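PDB 3JTX: aminotransferase from Neisseria meningitidis Z2491, which probably catalyses pyridoxal 5'-phosphate-dependent transfer of amino groups between amino acids and 2-oxo acids, as in other class I and II aminotransferases. Local coordinates for residues A[194-198]-A[232-237]; A[337-341]-A[369-373]; A[96-102]-A[271-277]; A[123-129]-A[143-149]. All coordinates share one frame; numbering follows the deposited sequence. Where two conformers were deposited one is given.

Contacts 1, 3 and 4 all border the seven-stranded mixed sheet that carries the cofactor in this fold. Contact 4 pairs its edge strand 143-148 with strand 122-127, and contact 3 begins on strand 94-97 at the opposite edge, the two centres about 25 Å apart. Contact 1 packs helix 187-200 against the lead-in to strand 237-242, its centre about 19 Å from that of contact 4. Contact 2 belongs to the separate three-stranded sheet, yet G369 CA packs 4.2 Å from P128 CG of contact 4, joining the two regions. Contact 3 reaches the active site directly: S100 N and R101 N hydrogen-bond the phosphate of the modified K245.

Contact 1. Residues A[194-198]-A[232-237]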
loop_
_atom_site.group_PDB
_atom_site.type_symbol
_atom_site.label_atom_id
_atom_site.label_comp_id
_atom_site.label_asym_id
_atom_site.label_seq_id
_atom_site.Cartn_x
_atom_site.Cartn_y
_atom_site.Cartn_z
ATOM N N PHE A 194 -14.220 -6.156 -26.057
ATOM C CA PHE A 194 -15.554 -6.134 -25.477
ATOM C C PHE A 194 -16.371 -7.356 -25.933
ATOM O O PHE A 194 -17.082 -7.967 -25.132
ATOM C CB PHE A 194 -16.302 -4.836 -25.823
ATOM C CG PHE A 194 -15.791 -3.595 -25.104
ATOM C CD1 PHE A 194 -15.260 -3.653 -23.815
ATOM C CD2 PHE A 194 -15.902 -2.347 -25.708
ATOM C CE1 PHE A 194 -14.825 -2.514 -23.180
ATOM C CE2 PHE A 194 -15.458 -1.208 -25.070
ATOM C CZ PHE A 194 -14.930 -1.282 -23.820
ATOM N N ASP A 195 -16.283 -7.701 -27.213
ATOM C CA ASP A 195 -16.986 -8.868 -27.721
ATOM C C ASP A 195 -16.451 -10.149 -27.051
ATOM O O ASP A 195 -17.235 -11.029 -26.685
ATOM C CB ASP A 195 -16.896 -8.944 -29.246
ATOM C CG ASP A 195 -17.738 -7.847 -29.958
ATOM O OD1 ASP A 195 -18.689 -7.308 -29.369
ATOM O OD2 ASP A 195 -17.454 -7.524 -31.119
ATOM N N LEU A 196 -15.135 -10.246 -26.878
ATOM C CA LEU A 196 -14.546 -11.368 -26.133
ATOM C C LEU A 196 -15.045 -11.406 -24.681
ATOM O O LEU A 196 -15.352 -12.476 -24.144
ATOM C CB LEU A 196 -13.012 -11.329 -26.197
ATOM C CG LEU A 196 -12.395 -11.819 -27.517
ATOM C CD1 LEU A 196 -10.985 -11.332 -27.643
ATOM C CD2 LEU A 196 -12.459 -13.349 -27.632
ATOM N N GLN A 197 -15.167 -10.238 -24.055
ATOM C CA GLN A 197 -15.740 -10.153 -22.716
ATOM C C GLN A 197 -17.174 -10.690 -22.674
ATOM O O GLN A 197 -17.541 -11.422 -21.745
ATOM C CB GLN A 197 -15.688 -8.718 -22.182
ATOM C CG GLN A 197 -16.112 -8.589 -20.721
ATOM C CD GLN A 197 -15.982 -7.170 -20.205
ATOM O OE1 GLN A 197 -16.559 -6.246 -20.786
ATOM N NE2 GLN A 197 -15.193 -6.978 -19.132
ATOM N N ASP A 198 -17.994 -10.334 -23.659
ATOM C CA ASP A 198 -19.373 -10.829 -23.689
ATOM C C ASP A 198 -19.401 -12.330 -23.831
ATOM O O ASP A 198 -20.276 -12.979 -23.298
ATOM C CB ASP A 198 -20.182 -10.202 -24.841
ATOM C CG ASP A 198 -20.520 -8.750 -24.578
ATOM O OD1 ASP A 198 -20.522 -8.347 -23.409
ATOM O OD2 ASP A 198 -20.773 -8.005 -25.536
ATOM N N ARG A 232 -22.045 0.778 -24.505
ATOM C CA ARG A 232 -21.823 -0.340 -23.591
ATOM C C ARG A 232 -21.733 0.174 -22.163
ATOM O O ARG A 232 -21.202 1.252 -21.941
ATOM C CB ARG A 232 -20.499 -1.016 -23.977
ATOM C CG ARG A 232 -20.142 -2.252 -23.179
ATOM C CD ARG A 232 -18.827 -2.874 -23.665
ATOM N NE ARG A 232 -18.580 -4.146 -22.991
ATOM C CZ ARG A 232 -19.052 -5.324 -23.400
ATOM N NH1 ARG A 232 -19.781 -5.419 -24.516
ATOM N NH2 ARG A 232 -18.789 -6.417 -22.690
ATOM N N SER A 233 -22.254 -0.588 -21.205
ATOM C CA SER A 233 -22.156 -0.235 -19.791
ATOM C C SER A 233 -20.706 -0.381 -19.292
ATOM O O SER A 233 -19.826 -0.843 -20.010
ATOM C CB SER A 233 -23.074 -1.145 -18.963
ATOM O OG SER A 233 -22.475 -2.420 -18.745
ATOM N N ARG A 234 -20.480 -0.017 -18.043
ATOM C CA ARG A 234 -19.176 -0.190 -17.403
ATOM C C ARG A 234 -19.049 -1.498 -16.631
ATOM O O ARG A 234 -18.145 -1.629 -15.818
ATOM C CB ARG A 234 -18.933 0.955 -16.439
ATOM C CG ARG A 234 -18.613 2.213 -17.120
ATOM C CD ARG A 234 -18.687 3.384 -16.161
ATOM N NE ARG A 234 -18.790 4.554 -16.989
ATOM C CZ ARG A 234 -19.467 5.652 -16.713
ATOM N NH1 ARG A 234 -20.113 5.828 -15.558
ATOM N NH2 ARG A 234 -19.467 6.599 -17.624
ATOM N N GLN A 235 -19.944 -2.459 -16.853
ATOM C CA GLN A 235 -19.888 -3.724 -16.118
ATOM C C GLN A 235 -18.570 -4.442 -16.423
ATOM O O GLN A 235 -18.191 -4.595 -17.599
ATOM C CB GLN A 235 -21.073 -4.633 -16.480
ATOM C CG GLN A 235 -21.203 -5.853 -15.570
ATOM C CD GLN A 235 -22.374 -6.743 -15.925
ATOM O OE1 GLN A 235 -23.319 -6.872 -15.158
ATOM N NE2 GLN A 235 -22.314 -7.362 -17.087
ATOM N N LYS A 236 -17.882 -4.885 -15.370
ATOM C CA LYS A 236 -16.617 -5.612 -15.470
ATOM C C LYS A 236 -15.487 -4.816 -16.164
ATOM O O LYS A 236 -14.579 -5.413 -16.752
ATOM C CB LYS A 236 -16.833 -6.965 -16.147
ATOM C CG LYS A 236 -17.708 -7.943 -15.335
ATOM C CD LYS A 236 -17.715 -9.335 -15.954
ATOM C CE LYS A 236 -18.471 -10.315 -15.054
ATOM N NZ LYS A 236 -18.652 -11.642 -15.709
ATOM N N LEU A 237 -15.569 -3.485 -16.107
ATOM C CA LEU A 237 -14.535 -2.575 -16.631
ATOM C C LEU A 237 -13.976 -1.734 -15.508
ATOM O O LEU A 237 -14.733 -1.168 -14.733
ATOM C CB LEU A 237 -15.109 -1.599 -17.662
ATOM C CG LEU A 237 -15.807 -2.126 -18.903
ATOM C CD1 LEU A 237 -16.171 -0.937 -19.814
ATOM C CD2 LEU A 237 -14.908 -3.128 -19.638
#
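R232 lies across F194 and reaches on to D198, tying helix 187-200 of the large, cofactor-carrying domain to the loop that leads into strand 237-242. The apolar part comes first: CD of R232 sits over one face of the F194 ring, 3.6 Å from its centroid, a CH-pi contact. Ring and guanidinium are almost parallel, their planes 9° apart. Near the ring's plane, L237 CD2 meets F194 CE1 at 3.6 Å, and I204 of strand 203-207 packs against both residues.

The charged part is a two-nitrogen salt bridge made end-on. R232 NH1 donates to D198 OD2 at 3.0 Å along an almost straight path, while NH2 reaches OD1 at 2.7 Å from above the carboxylate plane. With CG anti to the backbone N (chi1 -177°) and an extended chain as far as NE, R232 spans the ring to get there.

The remaining polar bonds belong to the Q197 amide, which lies nearly coplanar with the guanidinium. Its NE2 also serves F202 O, and donates a weak bond to K236 O in the type II turn R234-L237. On its other side, Q197 OE1 takes R232 NH2 on a lone pair at 2.9 Å.

Contact 2. Residues A[337-341]-A[369-373]; sequences DDLAF and GEGYV
D338 and G371 make the tight part of this contact. G371 N points almost straight at D338 OD1, 2.8 Å away, and meets it from well above the carboxylate plane. The same oxygen also receives R357 in a salt bridge, so this buried carboxylate holds a backbone N-H and a positive charge together. Setting CG of D338 between its backbone N and carbonyl carbon (chi1 50°) swings the carboxylate across to the loop, and CB comes to 3.1 Å from Y372 O. Here the first turn of helix 338-349 abuts the type II beta turn G369-Y372, which delivers the chain into strand 372-376, the middle strand of the small antiparallel sheet. G371 takes the positive-phi place in that turn. OD1 of D337, the N-cap residue, accepts from A340 N at 3.0 Å and finishes the helix start. The packed side has an apolar part too: V373 CG1 lies 3.9 Å from both D338 CB and F341 CD2, approaching the F341 ring obliquely, and L331 of strand 328-332 touches both V373 and F341. On the solvent side E370 meets D338 OD1 with its CA at 3.5 Å and, more distantly, its CB, while its extended side chain leads the exposed carboxylate away.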
loop_
_atom_site.group_PDB
_atom_site.type_symbol
_atom_site.label_atom_id
_atom_site.label_comp_id
_atom_site.label_asym_id
_atom_site.label_seq_id
_atom_site.Cartn_x
_atom_site.Cartn_y
_atom_site.Cartn_z
ATOM N N ASP A 337 18.937 -7.200 -34.346
ATOM C CA ASP A 337 19.655 -7.594 -33.134
ATOM C C ASP A 337 19.659 -6.438 -32.122
ATOM O O ASP A 337 20.569 -5.610 -32.102
ATOM C CB ASP A 337 21.074 -8.060 -33.469
ATOM C CG ASP A 337 21.783 -8.701 -32.289
ATOM O OD1 ASP A 337 21.322 -8.555 -31.136
ATOM O OD2 ASP A 337 22.818 -9.348 -32.513
ATOM N N ASP A 338 18.638 -6.408 -31.278
ATOM C CA ASP A 338 18.467 -5.339 -30.306
ATOM C C ASP A 338 19.529 -5.361 -29.198
ATOM O O ASP A 338 19.865 -4.310 -28.640
ATOM C CB ASP A 338 17.052 -5.344 -29.718
ATOM C CG ASP A 338 16.622 -6.714 -29.217
ATOM O OD1 ASP A 338 16.484 -7.641 -30.061
ATOM O OD2 ASP A 338 16.446 -6.877 -27.985
ATOM N N LEU A 339 20.067 -6.544 -28.898
ATOM C CA LEU A 339 21.136 -6.678 -27.916
ATOM C C LEU A 339 22.424 -6.029 -28.442
ATOM O O LEU A 339 23.052 -5.234 -27.744
ATOM C CB LEU A 339 21.396 -8.158 -27.621
ATOM C CG LEU A 339 22.332 -8.472 -26.464
ATOM C CD1 LEU A 339 21.857 -7.740 -25.178
ATOM C CD2 LEU A 339 22.384 -9.995 -26.269
ATOM N N ALA A 340 22.789 -6.358 -29.680
ATOM C CA ALA A 340 23.988 -5.807 -30.310
ATOM C C ALA A 340 23.841 -4.292 -30.509
ATOM O O ALA A 340 24.815 -3.570 -30.372
ATOM C CB ALA A 340 24.284 -6.503 -31.637
ATOM N N PHE A 341 22.620 -3.832 -30.795
ATOM C CA PHE A 341 22.314 -2.395 -30.914
ATOM C C PHE A 341 22.601 -1.632 -29.603
ATOM O O PHE A 341 23.324 -0.639 -29.589
ATOM C CB PHE A 341 20.851 -2.223 -31.323
ATOM C CG PHE A 341 20.522 -0.870 -31.878
ATOM C CD1 PHE A 341 20.780 -0.574 -33.209
ATOM C CD2 PHE A 341 19.911 0.087 -31.090
ATOM C CE1 PHE A 341 20.474 0.688 -33.730
ATOM C CE2 PHE A 341 19.585 1.340 -31.602
ATOM C CZ PHE A 341 19.869 1.640 -32.922
ATOM N N GLY A 369 9.373 -8.628 -28.432
ATOM C CA GLY A 369 10.328 -7.585 -28.075
ATOM C C GLY A 369 11.613 -7.616 -28.887
ATOM O O GLY A 369 12.272 -6.595 -29.049
ATOM N N GLU A 370 11.973 -8.778 -29.421
ATOM C CA GLU A 370 13.205 -8.891 -30.209
ATOM C C GLU A 370 13.139 -8.010 -31.446
ATOM O O GLU A 370 12.094 -7.906 -32.091
ATOM C CB GLU A 370 13.446 -10.320 -30.667
ATOM C CG GLU A 370 13.988 -11.241 -29.614
ATOM C CD GLU A 370 14.360 -12.619 -30.172
ATOM O OE1 GLU A 370 14.407 -12.773 -31.411
ATOM O OE2 GLU A 370 14.600 -13.537 -29.357
ATOM N N GLY A 371 14.257 -7.365 -31.774
ATOM C CA GLY A 371 14.318 -6.532 -32.972
ATOM C C GLY A 371 13.914 -5.086 -32.751
ATOM O O GLY A 371 13.879 -4.305 -33.706
ATOM N N TYR A 372 13.628 -4.730 -31.495
ATOM C CA TYR A 372 13.271 -3.366 -31.096
ATOM C C TYR A 372 14.058 -2.963 -29.874
ATOM O O TYR A 372 14.438 -3.818 -29.099
ATOM C CB TYR A 372 11.785 -3.284 -30.733
ATOM C CG TYR A 372 10.892 -3.407 -31.934
ATOM C CD1 TYR A 372 10.491 -2.279 -32.642
ATOM C CD2 TYR A 372 10.463 -4.651 -32.378
ATOM C CE1 TYR A 372 9.685 -2.388 -33.766
ATOM C CE2 TYR A 372 9.642 -4.768 -33.506
ATOM C CZ TYR A 372 9.270 -3.633 -34.195
ATOM O OH TYR A 372 8.470 -3.739 -35.318
ATOM N N VAL A 373 14.301 -1.657 -29.719
ATOM C CA VAL A 373 14.763 -1.103 -28.456
ATOM C C VAL A 373 13.786 -0.038 -27.991
ATOM O O VAL A 373 13.222 0.712 -28.803
ATOM C CB VAL A 373 16.210 -0.511 -28.535
ATOM C CG1 VAL A 373 17.215 -1.598 -28.834
ATOM C CG2 VAL A 373 16.319 0.649 -29.581
#

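Contact 3. Residues A[96-102]-A[271-277]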
loop_
_atom_site.group_PDB
_atom_site.type_symbol
_atom_site.label_atom_id
_atom_site.label_comp_id
_atom_site.label_asym_id
_atom_site.label_seq_id
_atom_site.Cartn_x
_atom_site.Cartn_y
_atom_site.Cartn_z
ATOM N N PRO A 96 -9.785 6.321 -4.802
ATOM C CA PRO A 96 -8.375 6.706 -4.891
ATOM C C PRO A 96 -7.430 5.546 -4.559
ATOM O O PRO A 96 -7.757 4.667 -3.734
ATOM C CB PRO A 96 -8.253 7.822 -3.850
ATOM C CG PRO A 96 -9.355 7.574 -2.881
ATOM C CD PRO A 96 -10.433 6.801 -3.568
ATOM N N VAL A 97 -6.247 5.556 -5.167
ATOM C CA VAL A 97 -5.256 4.512 -4.920
ATOM C C VAL A 97 -3.866 5.128 -4.732
ATOM O O VAL A 97 -3.599 6.226 -5.207
ATOM C CB VAL A 97 -5.226 3.486 -6.068
ATOM C CG1 VAL A 97 -6.586 2.761 -6.191
ATOM C CG2 VAL A 97 -4.840 4.157 -7.399
ATOM N N LEU A 98 -2.982 4.415 -4.045
ATOM C CA LEU A 98 -1.670 4.953 -3.663
ATOM C C LEU A 98 -0.641 4.641 -4.756
ATOM O O LEU A 98 0.347 3.918 -4.525
ATOM C CB LEU A 98 -1.232 4.402 -2.296
ATOM C CG LEU A 98 -2.319 4.484 -1.196
ATOM C CD1 LEU A 98 -1.766 4.024 0.163
ATOM C CD2 LEU A 98 -2.903 5.915 -1.094
ATOM N N GLY A 99 -0.911 5.174 -5.943
ATOM C CA GLY A 99 -0.210 4.780 -7.162
ATOM C C GLY A 99 -0.896 3.596 -7.808
ATOM O O GLY A 99 -1.518 2.771 -7.117
ATOM N N SER A 100 -0.809 3.497 -9.137
ATOM C CA SER A 100 -1.470 2.393 -9.831
ATOM C C SER A 100 -0.826 1.041 -9.501
ATOM O O SER A 100 -1.502 0.011 -9.574
ATOM C CB SER A 100 -1.513 2.621 -11.353
ATOM O OG SER A 100 -0.219 2.584 -11.932
ATOM N N ARG A 101 0.463 1.014 -9.144
ATOM C CA ARG A 101 1.120 -0.278 -8.857
ATOM C C ARG A 101 0.379 -1.093 -7.787
ATOM O O ARG A 101 -0.038 -2.229 -8.045
ATOM C CB ARG A 101 2.578 -0.078 -8.425
ATOM C CG ARG A 101 3.284 -1.393 -8.053
ATOM C CD ARG A 101 4.792 -1.214 -7.883
ATOM N NE ARG A 101 5.365 -0.860 -9.173
ATOM C CZ ARG A 101 6.314 -1.534 -9.811
ATOM N NH1 ARG A 101 6.910 -2.599 -9.269
ATOM N NH2 ARG A 101 6.689 -1.110 -11.010
ATOM N N GLU A 102 0.202 -0.521 -6.589
ATOM C CA GLU A 102 -0.470 -1.243 -5.508
ATOM C C GLU A 102 -1.893 -1.633 -5.905
ATOM O O GLU A 102 -2.382 -2.694 -5.519
ATOM C CB GLU A 102 -0.445 -0.457 -4.178
ATOM C CG GLU A 102 -1.251 0.835 -4.161
ATOM C CD GLU A 102 -2.720 0.686 -3.709
ATOM O OE1 GLU A 102 -3.216 -0.444 -3.530
ATOM O OE2 GLU A 102 -3.387 1.729 -3.534
ATOM N N ARG A 271 -9.552 -3.439 0.626
ATOM C CA ARG A 271 -8.560 -2.395 0.814
ATOM C C ARG A 271 -8.573 -1.835 2.234
ATOM O O ARG A 271 -7.558 -1.313 2.695
ATOM C CB ARG A 271 -8.720 -1.272 -0.219
ATOM C CG ARG A 271 -8.361 -1.710 -1.634
ATOM C CD ARG A 271 -8.749 -0.680 -2.676
ATOM N NE ARG A 271 -7.908 0.496 -2.551
ATOM C CZ ARG A 271 -6.645 0.573 -2.933
ATOM N NH1 ARG A 271 -6.039 -0.457 -3.507
ATOM N NH2 ARG A 271 -5.990 1.698 -2.749
ATOM N N THR A 272 -9.690 -1.968 2.942
ATOM C CA THR A 272 -9.728 -1.545 4.347
ATOM C C THR A 272 -8.791 -2.402 5.182
ATOM O O THR A 272 -8.168 -1.899 6.118
ATOM C CB THR A 272 -11.154 -1.495 4.965
ATOM O OG1 THR A 272 -11.658 -2.819 5.181
ATOM C CG2 THR A 272 -12.084 -0.699 4.066
ATOM N N TYR A 273 -8.630 -3.674 4.810
ATOM C CA TYR A 273 -7.679 -4.550 5.494
ATOM C C TYR A 273 -6.267 -4.427 4.927
ATOM O O TYR A 273 -5.285 -4.458 5.686
ATOM C CB TYR A 273 -8.162 -6.004 5.436
ATOM C CG TYR A 273 -9.372 -6.254 6.306
ATOM C CD1 TYR A 273 -9.223 -6.559 7.645
ATOM C CD2 TYR A 273 -10.659 -6.154 5.794
ATOM C CE1 TYR A 273 -10.319 -6.775 8.476
ATOM C CE2 TYR A 273 -11.775 -6.366 6.617
ATOM C CZ TYR A 273 -11.596 -6.675 7.952
ATOM O OH TYR A 273 -12.687 -6.898 8.760
ATOM N N HIS A 274 -6.175 -4.271 3.605
ATOM C CA HIS A 274 -4.905 -4.197 2.861
ATOM C C HIS A 274 -4.118 -2.919 3.208
ATOM O O HIS A 274 -2.890 -2.864 3.024
ATOM C CB HIS A 274 -5.268 -4.348 1.372
ATOM C CG HIS A 274 -4.226 -3.932 0.389
ATOM N ND1 HIS A 274 -4.291 -2.730 -0.296
ATOM C CD2 HIS A 274 -3.180 -4.614 -0.140
ATOM C CE1 HIS A 274 -3.290 -2.671 -1.160
ATOM N NE2 HIS A 274 -2.594 -3.794 -1.074
ATOM N N GLY A 275 -4.820 -1.913 3.736
ATOM C CA GLY A 275 -4.179 -0.747 4.374
ATOM C C GLY A 275 -3.713 0.319 3.398
ATOM O O GLY A 275 -2.607 0.862 3.540
ATOM N N SER A 276 -4.576 0.636 2.426
ATOM C CA SER A 276 -4.230 1.517 1.311
ATOM C C SER A 276 -5.050 2.822 1.267
ATOM O O SER A 276 -5.378 3.330 0.206
ATOM C CB SER A 276 -4.307 0.739 -0.007
ATOM O OG SER A 276 -5.465 -0.107 -0.096
ATOM N N ALA A 277 -5.333 3.366 2.444
ATOM C CA ALA A 277 -5.990 4.651 2.613
ATOM C C ALA A 277 -4.970 5.777 2.391
ATOM O O ALA A 277 -3.805 5.652 2.781
ATOM C CB ALA A 277 -6.587 4.738 4.034
HETATM O O HOH W 1 -9.110 3.147 -1.926
HETATM O O HOH W 2 -6.565 5.358 -1.243
HETATM O O HOH W 3 -0.977 -4.114 -3.362
#
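E102 OE2 is gripped by two donors: R271 NH2 on its syn lone pair at 2.7 Å, nearly straight and in the guanidinium plane, and L98 N on its anti lone pair at 2.8 Å. R271 NH1 takes the other oxygen, E102 OE1, at 2.8 Å, completing an end-on, two-nitrogen salt bridge with carboxylate and guanidinium nearly coplanar. E102 reaches it by a bend at chi2 (90°), which folds the carboxylate back toward L98, just ahead of the helix N-cap G99. The guanidinium is sandwiched, with V97 CG1 over one face and S276 OG over the centre of the other. S276 OG also shares a hydrogen bond with H274 ND1, 2.9 Å long, and H274 turns its CE1 edge to E102 OE1. One water bridges P96 O and R271 NE; another joins E102 O to H274 NE2. L98 packs its CG and methyls on the S276 carbonyl. The buried ion pair thus fixes the end of helix 261-274 against the strand-to-helix turn whose S100 and R101 give backbone N-H groups to the cofactor phosphate: the phosphate-binding helix start of fold type I aminotransferases, at the dimer interface, where R101 bonds T272 of the second subunit.

Contact 4. Residues A[123-129]-A[143-149]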
loop_
_atom_site.group_PDB
_atom_site.type_symbol
_atom_site.label_atom_id
_atom_site.label_comp_id
_atom_site.label_asym_id
_atom_site.label_seq_id
_atom_site.Cartn_x
_atom_site.Cartn_y
_atom_site.Cartn_z
ATOM N N ILE A 123 -4.899 -15.199 -16.553
ATOM C CA ILE A 123 -4.973 -13.770 -16.888
ATOM C C ILE A 123 -4.248 -13.575 -18.204
ATOM O O ILE A 123 -3.228 -14.241 -18.462
ATOM C CB ILE A 123 -4.360 -12.903 -15.772
ATOM C CG1 ILE A 123 -5.319 -12.895 -14.571
ATOM C CG2 ILE A 123 -4.053 -11.494 -16.263
ATOM C CD1 ILE A 123 -4.842 -12.077 -13.397
ATOM N N VAL A 124 -4.780 -12.696 -19.059
ATOM C CA VAL A 124 -4.161 -12.415 -20.357
ATOM C C VAL A 124 -3.534 -11.017 -20.339
ATOM O O VAL A 124 -4.171 -10.067 -19.899
ATOM C CB VAL A 124 -5.163 -12.511 -21.523
ATOM C CG1 VAL A 124 -4.469 -12.107 -22.839
ATOM C CG2 VAL A 124 -5.727 -13.929 -21.655
ATOM N N SER A 125 -2.283 -10.919 -20.811
ATOM C CA SER A 125 -1.497 -9.688 -20.847
ATOM C C SER A 125 -1.008 -9.400 -22.254
ATOM O O SER A 125 -0.779 -10.324 -23.024
ATOM C CB SER A 125 -0.266 -9.815 -19.925
ATOM O OG SER A 125 0.659 -8.735 -20.107
ATOM N N PRO A 126 -0.812 -8.111 -22.597
ATOM C CA PRO A 126 -0.095 -7.848 -23.837
ATOM C C PRO A 126 1.345 -8.353 -23.729
ATOM O O PRO A 126 1.836 -8.608 -22.611
ATOM C CB PRO A 126 -0.132 -6.320 -23.941
ATOM C CG PRO A 126 -0.218 -5.876 -22.519
ATOM C CD PRO A 126 -1.136 -6.862 -21.888
ATOM N N ASN A 127 1.991 -8.513 -24.884
ATOM C CA ASN A 127 3.393 -8.931 -24.959
ATOM C C ASN A 127 4.035 -8.209 -26.146
ATOM O O ASN A 127 3.639 -8.457 -27.289
ATOM C CB ASN A 127 3.481 -10.434 -25.125
ATOM C CG ASN A 127 4.870 -10.989 -24.863
ATOM O OD1 ASN A 127 5.640 -10.456 -24.054
ATOM N ND2 ASN A 127 5.182 -12.117 -25.527
ATOM N N PRO A 128 5.004 -7.294 -25.885
ATOM C CA PRO A 128 5.652 -6.939 -24.612
ATOM C C PRO A 128 4.706 -6.475 -23.500
ATOM O O PRO A 128 3.637 -5.900 -23.778
ATOM C CB PRO A 128 6.616 -5.802 -25.002
ATOM C CG PRO A 128 6.861 -5.975 -26.431
ATOM C CD PRO A 128 5.554 -6.501 -26.997
ATOM N N PHE A 129 5.117 -6.722 -22.253
ATOM C CA PHE A 129 4.264 -6.490 -21.084
ATOM C C PHE A 129 4.916 -5.555 -20.068
ATOM O O PHE A 129 6.107 -5.270 -20.137
ATOM C CB PHE A 129 3.891 -7.833 -20.423
ATOM C CG PHE A 129 5.059 -8.607 -19.865
ATOM C CD1 PHE A 129 5.802 -9.459 -20.676
ATOM C CD2 PHE A 129 5.395 -8.515 -18.520
ATOM C CE1 PHE A 129 6.875 -10.172 -20.170
ATOM C CE2 PHE A 129 6.459 -9.240 -17.999
ATOM C CZ PHE A 129 7.207 -10.064 -18.829
ATOM N N GLU A 143 -2.242 -18.171 -13.869
ATOM C CA GLU A 143 -1.412 -18.524 -14.996
ATOM C C GLU A 143 -1.419 -17.320 -15.938
ATOM O O GLU A 143 -2.500 -16.822 -16.290
ATOM C CB GLU A 143 -2.063 -19.728 -15.661
ATOM C CG GLU A 143 -1.207 -20.555 -16.515
ATOM C CD GLU A 143 -1.947 -21.796 -16.973
ATOM O OE1 GLU A 143 -2.884 -21.666 -17.786
ATOM O OE2 GLU A 143 -1.602 -22.894 -16.495
ATOM N N ILE A 144 -0.244 -16.826 -16.332
ATOM C CA ILE A 144 -0.191 -15.677 -17.242
ATOM C C ILE A 144 -0.083 -16.134 -18.699
ATOM O O ILE A 144 0.702 -17.031 -19.025
ATOM C CB ILE A 144 0.924 -14.659 -16.884
ATOM C CG1 ILE A 144 0.790 -13.418 -17.787
ATOM C CG2 ILE A 144 2.327 -15.299 -16.991
ATOM C CD1 ILE A 144 1.226 -12.119 -17.164
ATOM N N HIS A 145 -0.911 -15.534 -19.555
ATOM C CA HIS A 145 -0.940 -15.837 -20.965
ATOM C C HIS A 145 -0.779 -14.547 -21.747
ATOM O O HIS A 145 -1.182 -13.486 -21.280
ATOM C CB HIS A 145 -2.229 -16.571 -21.324
ATOM C CG HIS A 145 -2.297 -17.955 -20.758
ATOM N ND1 HIS A 145 -1.986 -19.076 -21.497
ATOM C CD2 HIS A 145 -2.610 -18.398 -19.518
ATOM C CE1 HIS A 145 -2.124 -20.152 -20.743
ATOM N NE2 HIS A 145 -2.501 -19.768 -19.537
ATOM N N PHE A 146 -0.158 -14.636 -22.919
ATOM C CA PHE A 146 0.316 -13.458 -23.640
ATOM C C PHE A 146 -0.324 -13.290 -25.012
ATOM O O PHE A 146 -0.331 -14.216 -25.817
ATOM C CB PHE A 146 1.851 -13.507 -23.742
ATOM C CG PHE A 146 2.541 -13.355 -22.411
ATOM C CD1 PHE A 146 2.586 -12.120 -21.777
ATOM C CD2 PHE A 146 3.139 -14.439 -21.792
ATOM C CE1 PHE A 146 3.205 -11.976 -20.543
ATOM C CE2 PHE A 146 3.754 -14.305 -20.562
ATOM C CZ PHE A 146 3.806 -13.069 -19.939
ATOM N N ALA A 147 -0.900 -12.109 -25.248
ATOM C CA ALA A 147 -1.392 -11.696 -26.557
ATOM C C ALA A 147 -0.328 -10.790 -27.189
ATOM O O ALA A 147 -0.145 -9.648 -26.750
ATOM C CB ALA A 147 -2.721 -10.958 -26.434
ATOM N N ASN A 148 0.373 -11.302 -28.201
ATOM C CA ASN A 148 1.490 -10.585 -28.828
ATOM C C ASN A 148 1.047 -9.347 -29.581
ATOM O O ASN A 148 -0.053 -9.314 -30.147
ATOM C CB ASN A 148 2.280 -11.490 -29.782
ATOM C CG ASN A 148 3.093 -12.537 -29.059
ATOM O OD1 ASN A 148 3.273 -12.500 -27.837
ATOM N ND2 ASN A 148 3.570 -13.512 -29.816
ATOM N N CYS A 149 1.923 -8.342 -29.577
ATOM C CA CYS A 149 1.660 -7.035 -30.178
ATOM C C CYS A 149 2.658 -6.738 -31.308
ATOM O O CYS A 149 3.658 -6.051 -31.097
ATOM C CB CYS A 149 1.764 -5.971 -29.092
ATOM S SG CYS A 149 0.579 -6.221 -27.772
#
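Strands 123-127 and 143-148 run parallel in register from I123 beside I144 to N127 beside N148, their axes 4.4 Å apart at the closest and splayed by 41°. Backbone bonds alternate from I123 N to E143 O, through H145 N, S125 N and A147 N, to C149 N on N127 O; the one from N127 N to A147 O is weak. This is the pairing of a beta-alpha-beta crossover, and helix 131-139 lies over the face bearing I123, S125 and I144, where I144 CD1 rests 3.9 Å from S125 CB.

At the edge of the sheet H145 NE2 donates to E143 OE1 at 2.6 Å. R168 shares that oxygen in a salt bridge, and H145 ND1 bonds a glycerol, probably from the crystallisation liquor. The face with V124 and A147 also sets P126 CB against C149 SG.

On the opposite face F146 packs its CB 3.7 Å from N127 CB and puts its ring edge to P126 O. Just past the cis peptide before P128, F129 doubles back: with its CG set between backbone N and carbonyl carbon (chi1 63°), its CD1 comes within 3.6 Å of F146 CE1, and the two rings meet obliquely. N127 and N148 lie side by side here, their amides turned 44° apart, and N127 ND2 donates to N148 OD1 at 3.0 Å. Both amides are buried, so their N-H groups need partners: N127 ND2 is shared between N148 OD1 and R361 O, and N148 ND2 is taken up by T363 OG1, which ties the strand ends to the 361-363 loop.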